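Conserved domain protein (Bacillus anthracis, PDB 3FBQ) is of unknown function but is rich in beta-strands and carries sequence matches to two families of unknown function. Local coordinates at the interface of chains A and B. Numbering follows the deposited sequence. Chains: chain A/B, Conserved domain protein.

The interface of chains A and B. Residues chain A 74-77, 84, 104; chain B 122, 136, 138.
B:His136 and B:Asn138, on strand 131-144 of chain B, meet A:Leu76 and A:Asp77 of strand 75-78 and A:Ser84 of strand 84-92, all in extended backbone conformation, while A:Gly74 is the loop residue joining strands 71-73 and 75-78. The imidazole of B:His136 points tip first into chain A, with the carbonyl carbon of A:Leu76 in the ring plane at its edge. Its NE2 lies 2.9 Å from the carbonyl O of A:Leu76, but that oxygen sits implausibly close to CE1, which makes the exact ring pose doubtful. A:Asp77 crosses the imidazole at about a right angle, carboxylate and ring planes 34° apart; NE2 donates a weak, bent hydrogen bond to its OD1, which stands tilted above the ring plane (3.4 Å). The methyl CG2 of A:Thr104, anti to its backbone N, lies at the ND1-CE1 edge, 3.9 Å from CE1. The A:Ser84 hydroxyl OG, set between backbone N and carbonyl carbon (chi1 87°), donates to the amide OD1 of B:Asn138 over 2.8 Å, nearly along the C=O axis (164°). The A:Ser84 carbonyl O is also 3.2 Å from OD1, two acceptors, so the amide's modelled orientation is doubtful. OE2 of the B:Glu122 carboxylate lies 3.2 Å from the A:Gly74 O with no donor between them, unfavourable as modelled and doubtfully placed. This patch, part of an interface that is not an exact two-fold, helps hold two copies together in the crystal and may be only a packing contact.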
ATOM      1  N   GLY A  74       4.173  -1.707   0.177  1.00 26.08           N
ATOM      2  CA  GLY A  74       4.334  -2.087   1.570  1.00 27.00           C
ATOM      3  C   GLY A  74       5.226  -1.071   2.270  1.00 28.67           C
ATOM      4  O   GLY A  74       5.260   0.040   1.890  1.00 28.44           O
ATOM      5  N   GLY A  75       5.964  -1.419   3.311  1.00 30.79           N
ATOM      6  CA  GLY A  75       6.679  -0.395   4.039  1.00 32.31           C
ATOM      7  C   GLY A  75       7.627  -0.936   5.047  1.00 34.24           C
ATOM      8  O   GLY A  75       7.426  -1.996   5.589  1.00 36.63           O
ATOM      9  N   LEU A  76       8.692  -0.209   5.283  1.00 35.26           N
ATOM     10  CA  LEU A  76       9.595  -0.549   6.317  1.00 36.34           C
ATOM     11  C   LEU A  76       9.065   0.300   7.466  1.00 38.16           C
ATOM     12  O   LEU A  76       8.818   1.487   7.272  1.00 39.04           O
ATOM     13  CB  LEU A  76      11.010  -0.147   5.920  1.00 35.15           C
ATOM     14  CG  LEU A  76      12.118  -0.527   6.892  1.00 36.18           C
ATOM     15  CD1 LEU A  76      12.145  -2.036   7.136  1.00 34.89           C
ATOM     16  CD2 LEU A  76      13.550   0.010   6.489  1.00 37.59           C
ATOM     17  N   ASP A  77       8.864  -0.290   8.647  1.00 39.30           N
ATOM     18  CA  ASP A  77       8.280   0.425   9.768  1.00 39.87           C
ATOM     19  C   ASP A  77       9.032   0.182  11.034  1.00 39.58           C
ATOM     20  O   ASP A  77       9.311  -0.956  11.411  1.00 41.28           O
ATOM     21  CB  ASP A  77       6.870  -0.054   9.971  1.00 41.27           C
ATOM     22  CG  ASP A  77       5.949   0.384   8.839  1.00 46.28           C
ATOM     23  OD1 ASP A  77       5.911   1.606   8.552  1.00 51.41           O
ATOM     24  OD2 ASP A  77       5.263  -0.491   8.242  1.00 52.61           O
ATOM     25  N   SER A  84       8.226   9.263  11.451  1.00 36.63           N
ATOM     26  CA  SER A  84       9.316   8.680  10.682  1.00 34.93           C
ATOM     27  C   SER A  84       9.362   9.203   9.275  1.00 34.01           C
ATOM     28  O   SER A  84       8.305   9.523   8.708  1.00 33.30           O
ATOM     29  CB  SER A  84       9.219   7.170  10.664  1.00 34.81           C
ATOM     30  OG  SER A  84       8.390   6.769   9.609  1.00 35.03           O
ATOM     31  N   THR A 104      15.024   4.185   6.767  1.00 29.22           N
ATOM     32  CA  THR A 104      14.003   4.880   7.573  1.00 29.33           C
ATOM     33  C   THR A 104      14.607   5.699   8.741  1.00 29.45           C
ATOM     34  O   THR A 104      15.513   5.238   9.426  1.00 29.73           O
ATOM     35  CB  THR A 104      12.951   3.896   8.050  1.00 29.71           C
ATOM     36  OG1 THR A 104      12.560   3.106   6.932  1.00 30.68           O
ATOM     37  CG2 THR A 104      11.729   4.610   8.606  1.00 30.07           C
TER
ATOM     38  N   GLU B 122       3.220   5.859   2.087  1.00 28.06           N
ATOM     39  CA  GLU B 122       4.425   5.084   1.841  1.00 29.63           C
ATOM     40  C   GLU B 122       4.972   5.266   0.439  1.00 30.06           C
ATOM     41  O   GLU B 122       5.917   4.625   0.078  1.00 31.03           O
ATOM     42  CB  GLU B 122       4.236   3.612   2.113  1.00 28.70           C
ATOM     43  CG  GLU B 122       3.021   3.251   2.922  1.00 31.49           C
ATOM     44  CD  GLU B 122       2.649   1.760   2.712  1.00 37.50           C
ATOM     45  OE1 GLU B 122       2.766   1.040   3.749  1.00 38.34           O
ATOM     46  OE2 GLU B 122       2.295   1.319   1.524  1.00 34.50           O
ATOM     47  N   HIS B 136       8.592   7.566   3.427  1.00 32.23           N
ATOM     48  CA  HIS B 136       7.618   7.661   4.498  1.00 31.90           C
ATOM     49  C   HIS B 136       7.230   9.127   4.749  1.00 31.01           C
ATOM     50  O   HIS B 136       8.099   9.981   4.947  1.00 32.63           O
ATOM     51  CB  HIS B 136       8.259   7.142   5.774  1.00 31.10           C
ATOM     52  CG  HIS B 136       8.020   5.699   6.017  1.00 35.07           C
ATOM     53  ND1 HIS B 136       9.016   4.838   6.448  1.00 37.85           N
ATOM     54  CD2 HIS B 136       6.904   4.947   5.878  1.00 37.79           C
ATOM     55  CE1 HIS B 136       8.514   3.631   6.609  1.00 36.34           C
ATOM     56  NE2 HIS B 136       7.235   3.666   6.264  1.00 40.18           N
ATOM     57  N   ASN B 138       4.484  10.781   7.437  1.00 29.85           N
ATOM     58  CA  ASN B 138       3.539  10.329   8.451  1.00 30.41           C
ATOM     59  C   ASN B 138       3.008  11.481   9.255  1.00 30.57           C
ATOM     60  O   ASN B 138       3.771  12.378   9.612  1.00 32.85           O
ATOM     61  CB  ASN B 138       4.221   9.354   9.396  1.00 30.12           C
ATOM     62  CG  ASN B 138       4.823   8.172   8.661  1.00 35.04           C
ATOM     63  OD1 ASN B 138       5.810   7.614   9.110  1.00 39.80           O
ATOM     64  ND2 ASN B 138       4.279   7.828   7.476  1.00 38.17           N
TER